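Local structure of fibrillarin-like rRNA/tRNA 2'-O-methyltransferase (Aeropyrum pernix, 4DF3) at residues 138-152 with 166-179. The protein probably transfers a methyl group from S-adenosyl-L-methionine to ribose 2'-hydroxyls of rRNA and tRNA at sites chosen by a guide RNA. The protein carries 2 engineered substitutions. Residues are numbered along the deposited sequence; the frame is centred on the assembly and turned at random.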
ATOM      1  N   PRO A 138     -14.198 -12.418  -5.875  1.00 14.18           N
ATOM      2  CA  PRO A 138     -12.894 -12.686  -6.516  1.00 14.12           C
ATOM      3  C   PRO A 138     -12.974 -13.838  -7.552  1.00 14.35           C
ATOM      4  O   PRO A 138     -12.111 -14.005  -8.411  1.00 13.30           O
ATOM      5  CB  PRO A 138     -12.019 -13.093  -5.330  1.00 11.63           C
ATOM      6  CG  PRO A 138     -13.080 -13.552  -4.242  1.00 13.54           C
ATOM      7  CD  PRO A 138     -14.168 -12.601  -4.401  1.00 12.74           C
ATOM      8  N   GLU A 139     -14.033 -14.639  -7.458  1.00 13.84           N
ATOM      9  CA  GLU A 139     -14.200 -15.690  -8.485  1.00 15.35           C
ATOM     10  C   GLU A 139     -14.305 -15.106  -9.909  1.00 15.22           C
ATOM     11  O   GLU A 139     -13.800 -15.719 -10.872  1.00 17.63           O
ATOM     12  CB  GLU A 139     -15.372 -16.623  -8.131  1.00 13.76           C
ATOM     13  CG  GLU A 139     -15.736 -17.627  -9.309  1.00 16.77           C
ATOM     14  CD  GLU A 139     -16.741 -17.088 -10.309  1.00 16.28           C
ATOM     15  OE1 GLU A 139     -17.337 -15.995 -10.097  1.00 19.51           O
ATOM     16  OE2 GLU A 139     -17.001 -17.771 -11.330  1.00 23.80           O
ATOM     17  N   LYS A 140     -14.830 -13.905 -10.033  1.00 15.61           N
ATOM     18  CA  LYS A 140     -15.032 -13.285 -11.343  1.00 16.69           C
ATOM     19  C   LYS A 140     -13.713 -12.767 -11.905  1.00 18.17           C
ATOM     20  O   LYS A 140     -13.681 -12.425 -13.094  1.00 18.24           O
ATOM     21  CB  LYS A 140     -15.993 -12.085 -11.271  1.00 16.98           C
ATOM     22  CG  LYS A 140     -17.370 -12.428 -10.783  1.00 20.22           C
ATOM     23  CD  LYS A 140     -18.300 -11.239 -10.418  1.00 28.61           C
ATOM     24  CE  LYS A 140     -18.975 -10.514 -11.602  1.00 31.52           C
ATOM     25  NZ  LYS A 140     -19.652 -11.332 -12.700  1.00 33.78           N
ATOM     26  N   TYR A 141     -12.656 -12.664 -11.078  1.00 16.03           N
ATOM     27  CA  TYR A 141     -11.344 -12.281 -11.616  1.00 16.67           C
ATOM     28  C   TYR A 141     -10.223 -13.290 -11.332  1.00 16.81           C
ATOM     29  O   TYR A 141      -9.043 -13.019 -11.592  1.00 17.00           O
ATOM     30  CB  TYR A 141     -10.976 -10.811 -11.276  1.00 16.20           C
ATOM     31  CG  TYR A 141     -11.009 -10.471  -9.824  1.00 12.70           C
ATOM     32  CD1 TYR A 141      -9.927 -10.823  -8.977  1.00 10.42           C
ATOM     33  CD2 TYR A 141     -12.018  -9.643  -9.300  1.00 14.52           C
ATOM     34  CE1 TYR A 141      -9.966 -10.527  -7.661  1.00  8.01           C
ATOM     35  CE2 TYR A 141     -12.046  -9.309  -7.961  1.00 11.42           C
ATOM     36  CZ  TYR A 141     -11.000  -9.700  -7.176  1.00 12.69           C
ATOM     37  OH  TYR A 141     -11.083  -9.324  -5.872  1.00 14.34           O
ATOM     38  N   ARG A 142     -10.604 -14.488 -10.882  1.00 18.47           N
ATOM     39  CA  ARG A 142      -9.664 -15.585 -10.659  1.00 20.34           C
ATOM     40  C   ARG A 142      -8.798 -15.876 -11.892  1.00 19.37           C
ATOM     41  O   ARG A 142      -7.619 -16.275 -11.779  1.00 20.45           O
ATOM     42  CB  ARG A 142     -10.413 -16.854 -10.244  1.00 21.67           C
ATOM     43  CG  ARG A 142      -9.527 -17.919  -9.627  1.00 28.72           C
ATOM     44  CD  ARG A 142     -10.351 -19.179  -9.348  1.00 32.15           C
ATOM     45  NE  ARG A 142     -11.291 -19.331 -10.462  1.00 37.25           N
ATOM     46  CZ  ARG A 142     -12.351 -20.127 -10.458  1.00 39.56           C
ATOM     47  NH1 ARG A 142     -12.627 -20.859  -9.371  1.00 39.54           N
ATOM     48  NH2 ARG A 142     -13.146 -20.147 -11.529  1.00 39.19           N
ATOM     49  N   HIS A 143      -9.323 -15.614 -13.080  1.00 17.06           N
ATOM     50  CA  HIS A 143      -8.573 -15.939 -14.280  1.00 17.26           C
ATOM     51  C   HIS A 143      -7.527 -14.864 -14.625  1.00 18.34           C
ATOM     52  O   HIS A 143      -6.703 -15.022 -15.527  1.00 17.80           O
ATOM     53  CB  HIS A 143      -9.545 -16.088 -15.469  1.00 18.41           C
ATOM     54  CG  HIS A 143     -10.283 -14.845 -15.823  1.00 15.77           C
ATOM     55  ND1 HIS A 143     -11.202 -14.251 -14.986  1.00 19.91           N
ATOM     56  CD2 HIS A 143     -10.291 -14.116 -16.971  1.00 16.98           C
ATOM     57  CE1 HIS A 143     -11.740 -13.203 -15.590  1.00 22.98           C
ATOM     58  NE2 HIS A 143     -11.217 -13.103 -16.804  1.00 19.74           N
ATOM     59  N   LEU A 144      -7.579 -13.763 -13.908  1.00 17.21           N
ATOM     60  CA  LEU A 144      -6.713 -12.617 -14.224  1.00 18.90           C
ATOM     61  C   LEU A 144      -5.594 -12.417 -13.174  1.00 19.66           C
ATOM     62  O   LEU A 144      -4.676 -11.601 -13.353  1.00 21.81           O
ATOM     63  CB  LEU A 144      -7.563 -11.354 -14.375  1.00 18.73           C
ATOM     64  CG  LEU A 144      -8.631 -11.342 -15.482  1.00 20.21           C
ATOM     65  CD1 LEU A 144      -9.475 -10.124 -15.269  1.00 18.12           C
ATOM     66  CD2 LEU A 144      -7.968 -11.300 -16.865  1.00 19.61           C
ATOM     67  N   VAL A 145      -5.672 -13.172 -12.093  1.00 17.98           N
ATOM     68  CA  VAL A 145      -4.779 -12.960 -10.947  1.00 19.09           C
ATOM     69  C   VAL A 145      -4.121 -14.247 -10.565  1.00 19.46           C
ATOM     70  O   VAL A 145      -4.798 -15.205 -10.160  1.00 19.75           O
ATOM     71  CB  VAL A 145      -5.495 -12.398  -9.695  1.00 17.35           C
ATOM     72  CG1 VAL A 145      -4.488 -12.234  -8.512  1.00 19.52           C
ATOM     73  CG2 VAL A 145      -6.114 -11.048  -9.998  1.00 19.24           C
ATOM     74  N   GLU A 146      -2.796 -14.273 -10.678  1.00 21.75           N
ATOM     75  CA  GLU A 146      -1.983 -15.403 -10.248  1.00 21.95           C
ATOM     76  C   GLU A 146      -1.784 -15.386  -8.729  1.00 21.67           C
ATOM     77  O   GLU A 146      -2.308 -14.492  -8.039  1.00 23.51           O
ATOM     78  CB  GLU A 146      -0.580 -15.310 -10.936  1.00 24.52           C
ATOM     79  CG  GLU A 146       0.328 -14.102 -10.476  1.00 28.91           C
ATOM     80  CD  GLU A 146       1.613 -14.015 -11.290  1.00 39.54           C
ATOM     81  OE1 GLU A 146       2.205 -15.075 -11.641  1.00 45.84           O
ATOM     82  OE2 GLU A 146       2.015 -12.893 -11.630  1.00 42.90           O
ATOM     83  N   GLY A 147      -1.055 -16.372  -8.208  1.00 19.19           N
ATOM     84  CA  GLY A 147      -0.580 -16.392  -6.826  1.00 16.78           C
ATOM     85  C   GLY A 147       0.137 -15.081  -6.492  1.00 16.73           C
ATOM     86  O   GLY A 147       1.002 -14.582  -7.255  1.00 18.70           O
ATOM     87  N   VAL A 148      -0.169 -14.526  -5.331  1.00 12.37           N
ATOM     88  CA  VAL A 148       0.504 -13.296  -4.958  1.00 10.99           C
ATOM     89  C   VAL A 148       1.330 -13.431  -3.698  1.00  9.72           C
ATOM     90  O   VAL A 148       0.984 -14.203  -2.818  1.00 11.76           O
ATOM     91  CB  VAL A 148      -0.522 -12.160  -4.786  1.00  9.63           C
ATOM     92  CG1 VAL A 148      -1.128 -11.825  -6.207  1.00 12.36           C
ATOM     93  CG2 VAL A 148      -1.620 -12.534  -3.788  1.00  9.84           C
ATOM     94  N   ASP A 149       2.377 -12.632  -3.624  1.00  8.60           N
ATOM     95  CA  ASP A 149       3.236 -12.593  -2.447  1.00 10.43           C
ATOM     96  C   ASP A 149       2.602 -11.822  -1.309  1.00 10.28           C
ATOM     97  O   ASP A 149       2.936 -12.059  -0.124  1.00  9.91           O
ATOM     98  CB  ASP A 149       4.530 -11.958  -2.807  1.00 12.70           C
ATOM     99  CG  ASP A 149       5.285 -12.789  -3.846  1.00 13.23           C
ATOM    100  OD1 ASP A 149       5.742 -13.851  -3.463  1.00 15.45           O
ATOM    101  OD2 ASP A 149       5.349 -12.397  -5.007  1.00 11.71           O
ATOM    102  N   GLY A 150       1.712 -10.886  -1.655  1.00  7.67           N
ATOM    103  CA  GLY A 150       1.094 -10.023  -0.629  1.00  6.68           C
ATOM    104  C   GLY A 150      -0.296  -9.553  -1.099  1.00  8.26           C
ATOM    105  O   GLY A 150      -0.611  -9.561  -2.321  1.00  8.57           O
ATOM    106  N   LEU A 151      -1.078  -9.158  -0.137  1.00  6.55           N
ATOM    107  CA  LEU A 151      -2.465  -8.680  -0.366  1.00  7.70           C
ATOM    108  C   LEU A 151      -2.567  -7.399   0.443  1.00  8.29           C
ATOM    109  O   LEU A 151      -2.321  -7.372   1.613  1.00  8.30           O
ATOM    110  CB  LEU A 151      -3.471  -9.730   0.095  1.00  7.98           C
ATOM    111  CG  LEU A 151      -4.939  -9.424  -0.205  1.00 10.65           C
ATOM    112  CD1 LEU A 151      -5.726 -10.692   0.165  1.00 17.45           C
ATOM    113  CD2 LEU A 151      -5.504  -8.219   0.520  1.00 19.44           C
ATOM    114  N   TYR A 152      -2.902  -6.295  -0.250  1.00  8.77           N
ATOM    115  CA  TYR A 152      -3.038  -5.032   0.384  1.00  8.68           C
ATOM    116  C   TYR A 152      -4.501  -4.596   0.165  1.00  9.73           C
ATOM    117  O   TYR A 152      -5.003  -4.631  -0.975  1.00 12.44           O
ATOM    118  CB  TYR A 152      -2.115  -4.031  -0.338  1.00  8.41           C
ATOM    119  CG  TYR A 152      -2.133  -2.650   0.337  1.00 10.24           C
ATOM    120  CD1 TYR A 152      -1.215  -2.325   1.339  1.00  9.76           C
ATOM    121  CD2 TYR A 152      -3.091  -1.666  -0.059  1.00 11.19           C
ATOM    122  CE1 TYR A 152      -1.254  -1.033   1.941  1.00  9.08           C
ATOM    123  CE2 TYR A 152      -3.132  -0.354   0.557  1.00 12.24           C
ATOM    124  CZ  TYR A 152      -2.193  -0.101   1.574  1.00  9.46           C
ATOM    125  OH  TYR A 152      -2.175   1.148   2.142  1.00 12.29           O
ATOM    126  N   ARG A 166     -11.556 -13.929   1.792  1.00 14.00           N
ATOM    127  CA  ARG A 166     -12.047 -14.569   0.552  1.00 15.42           C
ATOM    128  C   ARG A 166     -11.019 -14.465  -0.558  1.00 14.16           C
ATOM    129  O   ARG A 166     -10.691 -15.458  -1.251  1.00 15.62           O
ATOM    130  CB  ARG A 166     -13.321 -13.867   0.125  1.00 14.11           C
ATOM    131  CG  ARG A 166     -14.129 -14.638  -0.955  1.00 17.87           C
ATOM    132  CD  ARG A 166     -15.414 -13.929  -1.194  1.00 20.87           C
ATOM    133  NE  ARG A 166     -16.210 -13.821   0.047  1.00 17.88           N
ATOM    134  CZ  ARG A 166     -16.851 -12.724   0.424  1.00 17.64           C
ATOM    135  NH1 ARG A 166     -16.867 -11.636  -0.333  1.00 19.36           N
ATOM    136  NH2 ARG A 166     -17.536 -12.734   1.569  1.00 22.34           N
ATOM    137  N   ASN A 167     -10.517 -13.235  -0.769  1.00 13.61           N
ATOM    138  CA  ASN A 167      -9.418 -13.073  -1.709  1.00 13.36           C
ATOM    139  C   ASN A 167      -8.143 -13.868  -1.305  1.00 12.12           C
ATOM    140  O   ASN A 167      -7.437 -14.413  -2.153  1.00 14.19           O
ATOM    141  CB  ASN A 167      -9.107 -11.607  -1.881  1.00 11.51           C
ATOM    142  CG  ASN A 167     -10.085 -10.939  -2.820  1.00 10.46           C
ATOM    143  OD1 ASN A 167      -9.775 -10.762  -4.010  1.00 10.21           O
ATOM    144  ND2 ASN A 167     -11.291 -10.558  -2.299  1.00 12.13           N
ATOM    145  N   ALA A 168      -7.799 -13.883  -0.036  1.00 11.63           N
ATOM    146  CA  ALA A 168      -6.560 -14.576   0.351  1.00 13.31           C
ATOM    147  C   ALA A 168      -6.690 -16.048   0.021  1.00 15.61           C
ATOM    148  O   ALA A 168      -5.727 -16.683  -0.390  1.00 14.22           O
ATOM    149  CB  ALA A 168      -6.252 -14.420   1.880  1.00 13.19           C
ATOM    150  N   ARG A 169      -7.870 -16.627   0.301  1.00 16.71           N
ATOM    151  CA  ARG A 169      -8.067 -18.093  -0.014  1.00 18.07           C
ATOM    152  C   ARG A 169      -7.822 -18.434  -1.472  1.00 16.87           C
ATOM    153  O   ARG A 169      -7.199 -19.474  -1.792  1.00 18.60           O
ATOM    154  CB  ARG A 169      -9.481 -18.543   0.434  1.00 18.93           C
ATOM    155  CG  ARG A 169      -9.497 -18.802   1.941  1.00 24.74           C
ATOM    156  CD  ARG A 169     -10.865 -18.926   2.612  1.00 34.28           C
ATOM    157  NE  ARG A 169     -10.664 -19.290   4.026  1.00 36.99           N
ATOM    158  CZ  ARG A 169     -11.600 -19.237   4.990  1.00 41.64           C
ATOM    159  NH1 ARG A 169     -12.843 -18.812   4.730  1.00 40.76           N
ATOM    160  NH2 ARG A 169     -11.282 -19.605   6.243  1.00 40.76           N
ATOM    161  N   PHE A 170      -8.263 -17.547  -2.373  1.00 15.49           N
ATOM    162  CA  PHE A 170      -8.041 -17.727  -3.789  1.00 16.04           C
ATOM    163  C   PHE A 170      -6.604 -17.488  -4.238  1.00 14.72           C
ATOM    164  O   PHE A 170      -6.109 -18.218  -5.096  1.00 14.35           O
ATOM    165  CB  PHE A 170      -8.930 -16.796  -4.596  1.00 15.62           C
ATOM    166  CG  PHE A 170     -10.304 -17.315  -4.804  1.00 18.64           C
ATOM    167  CD1 PHE A 170     -10.556 -18.252  -5.809  1.00 26.14           C
ATOM    168  CD2 PHE A 170     -11.342 -16.839  -4.032  1.00 20.98           C
ATOM    169  CE1 PHE A 170     -11.861 -18.749  -6.007  1.00 28.05           C
ATOM    170  CE2 PHE A 170     -12.671 -17.333  -4.225  1.00 24.41           C
ATOM    171  CZ  PHE A 170     -12.917 -18.258  -5.209  1.00 23.14           C
ATOM    172  N   PHE A 171      -5.917 -16.517  -3.654  1.00 13.07           N
ATOM    173  CA  PHE A 171      -4.696 -15.978  -4.305  1.00 12.18           C
ATOM    174  C   PHE A 171      -3.407 -15.911  -3.474  1.00  9.78           C
ATOM    175  O   PHE A 171      -2.365 -15.765  -4.051  1.00 11.11           O
ATOM    176  CB  PHE A 171      -4.958 -14.526  -4.796  1.00 11.32           C
ATOM    177  CG  PHE A 171      -6.134 -14.419  -5.760  1.00 11.79           C
ATOM    178  CD1 PHE A 171      -6.133 -15.140  -6.950  1.00 14.41           C
ATOM    179  CD2 PHE A 171      -7.290 -13.715  -5.393  1.00 11.97           C
ATOM    180  CE1 PHE A 171      -7.287 -15.055  -7.832  1.00 12.27           C
ATOM    181  CE2 PHE A 171      -8.412 -13.589  -6.233  1.00 13.67           C
ATOM    182  CZ  PHE A 171      -8.413 -14.276  -7.489  1.00 11.64           C
ATOM    183  N   LEU A 172      -3.518 -15.812  -2.160  1.00 11.13           N
ATOM    184  CA  LEU A 172      -2.352 -15.417  -1.384  1.00 10.37           C
ATOM    185  C   LEU A 172      -1.461 -16.648  -1.128  1.00  9.53           C
ATOM    186  O   LEU A 172      -1.949 -17.671  -0.620  1.00 12.37           O
ATOM    187  CB  LEU A 172      -2.771 -14.748  -0.053  1.00 12.05           C
ATOM    188  CG  LEU A 172      -1.638 -14.197   0.856  1.00 12.14           C
ATOM    189  CD1 LEU A 172      -0.966 -13.080   0.131  1.00 11.67           C
ATOM    190  CD2 LEU A 172      -2.277 -13.637   2.168  1.00 15.68           C
ATOM    191  N   ARG A 173      -0.191 -16.526  -1.479  1.00 10.71           N
ATOM    192  CA  ARG A 173       0.776 -17.634  -1.233  1.00 12.85           C
ATOM    193  C   ARG A 173       0.857 -17.953   0.235  1.00 14.69           C
ATOM    194  O   ARG A 173       0.559 -17.104   1.120  1.00 12.90           O
ATOM    195  CB  ARG A 173       2.163 -17.298  -1.794  1.00 12.35           C
ATOM    196  CG  ARG A 173       2.219 -17.201  -3.314  1.00 13.01           C
ATOM    197  CD  ARG A 173       3.641 -16.924  -3.784  1.00 14.40           C
ATOM    198  NE  ARG A 173       4.588 -17.830  -3.157  1.00 18.05           N
ATOM    199  CZ  ARG A 173       4.943 -19.011  -3.711  1.00 15.95           C
ATOM    200  NH1 ARG A 173       4.413 -19.365  -4.884  1.00 15.63           N
ATOM    201  NH2 ARG A 173       5.772 -19.827  -3.038  1.00 15.81           N
ATOM    202  N   ASP A 174       1.274 -19.191   0.509  1.00 16.09           N
ATOM    203  CA  ASP A 174       1.626 -19.615   1.852  1.00 19.37           C
ATOM    204  C   ASP A 174       2.710 -18.636   2.402  1.00 16.80           C
ATOM    205  O   ASP A 174       3.666 -18.364   1.717  1.00 18.09           O
ATOM    206  CB  ASP A 174       2.147 -21.068   1.771  1.00 20.41           C
ATOM    207  CG  ASP A 174       2.829 -21.529   3.045  1.00 25.16           C
ATOM    208  OD1 ASP A 174       2.201 -21.432   4.102  1.00 29.01           O
ATOM    209  OD2 ASP A 174       4.025 -22.012   2.989  1.00 36.90           O
ATOM    210  N   GLY A 175       2.433 -18.042   3.556  1.00 15.90           N
ATOM    211  CA  GLY A 175       3.278 -17.048   4.222  1.00 16.01           C
ATOM    212  C   GLY A 175       3.203 -15.651   3.612  1.00 15.54           C
ATOM    213  O   GLY A 175       3.943 -14.776   4.055  1.00 15.08           O
ATOM    214  N   GLY A 176       2.349 -15.455   2.597  1.00 13.15           N
ATOM    215  CA  GLY A 176       2.164 -14.135   2.001  1.00 12.71           C
ATOM    216  C   GLY A 176       1.725 -13.124   3.066  1.00 12.02           C
ATOM    217  O   GLY A 176       1.089 -13.503   4.031  1.00 12.19           O
ATOM    218  N   TYR A 177       2.066 -11.862   2.877  1.00 11.17           N
ATOM    219  CA  TYR A 177       1.660 -10.836   3.828  1.00  9.83           C
ATOM    220  C   TYR A 177       0.312 -10.223   3.479  1.00  9.04           C
ATOM    221  O   TYR A 177      -0.102 -10.199   2.322  1.00 10.17           O
ATOM    222  CB  TYR A 177       2.711  -9.741   3.850  1.00  8.00           C
ATOM    223  CG  TYR A 177       3.094  -9.082   2.530  1.00 10.45           C
ATOM    224  CD1 TYR A 177       2.396  -7.959   2.051  1.00  9.80           C
ATOM    225  CD2 TYR A 177       4.176  -9.623   1.710  1.00  9.27           C
ATOM    226  CE1 TYR A 177       2.748  -7.325   0.876  1.00 10.78           C
ATOM    227  CE2 TYR A 177       4.529  -8.980   0.501  1.00  8.25           C
ATOM    228  CZ  TYR A 177       3.796  -7.853   0.079  1.00 14.18           C
ATOM    229  OH  TYR A 177       4.151  -7.197  -1.093  1.00 12.09           O
ATOM    230  N   MET A 178      -0.366  -9.701   4.489  1.00  7.91           N
ATOM    231  CA  MET A 178      -1.664  -9.049   4.283  1.00  8.37           C
ATOM    232  C   MET A 178      -1.603  -7.752   5.035  1.00  7.68           C
ATOM    233  O   MET A 178      -1.298  -7.731   6.261  1.00  9.02           O
ATOM    234  CB  MET A 178      -2.778  -9.955   4.914  1.00  8.47           C
ATOM    235  CG  MET A 178      -4.250  -9.584   4.575  1.00  8.78           C
ATOM    236  SD  MET A 178      -4.741  -8.023   5.315  1.00 13.08           S
ATOM    237  CE  MET A 178      -4.618  -8.427   7.011  1.00  9.66           C
ATOM    238  N   LEU A 179      -1.770  -6.641   4.312  1.00  6.70           N
ATOM    239  CA  LEU A 179      -1.839  -5.334   4.947  1.00  8.76           C
ATOM    240  C   LEU A 179      -3.238  -4.827   4.691  1.00  8.14           C
ATOM    241  O   LEU A 179      -3.723  -4.796   3.547  1.00  8.07           O
ATOM    242  CB  LEU A 179      -0.835  -4.386   4.291  1.00  7.24           C
ATOM    243  CG  LEU A 179       0.641  -4.682   4.636  1.00  9.86           C
ATOM    244  CD1 LEU A 179       1.544  -3.985   3.550  1.00  9.60           C
ATOM    245  CD2 LEU A 179       0.983  -4.155   6.073  1.00 16.17           C
TER
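Tyr141 OH donates to Asn167 OD1 at 2.7 Å, meeting a lone pair in the carbonyl plane; the same amide gives its ND2 to the backbone oxygens of Ile163 and Ala135, which fixes its flip. Five backbone hydrogen bonds continue the contact, two at an isolated parallel bridge between Val148 and Leu172 and three in a parallel ladder beyond it. Phe171 O receives Val148 N at 2.8 Å, and Val148 O in turn receives Arg173 N. After the corner at Asp149 and the type II turn Arg173-Gly176, strand 150-152 runs alongside strand 176-179 with axes 8° apart, through Tyr177 N to Asp149 O, Leu151 N to Tyr177 O and Leu179 N to Leu151 O. Tyr177, with CG wedged between its backbone N and carbonyl carbon (chi1 54°), folds its ring back over Gly150, whose CA lies 3.4 Å from the ring centroid and 9° off the normal, a CH-pi contact; its hydroxyl is hydrogen-bonded to Asp79 OD2. Packing centres on Phe171: Val145 CG1 sits over one ring face, 4.0 Å from the centroid, Phe170 CB over the other, while Arg142 CA meets the edge. Pro138 CG touches Phe170 CD2 at 3.7 Å. In this Rossmann-like methyltransferase sheet the contact closes a right-handed beta-alpha-beta crossover: helix 160-171 links strand 148-153 to 176-183, with strands 80-84 and 224-229 flanking the pair and Tyr152 beside the bound S-adenosylmethionine.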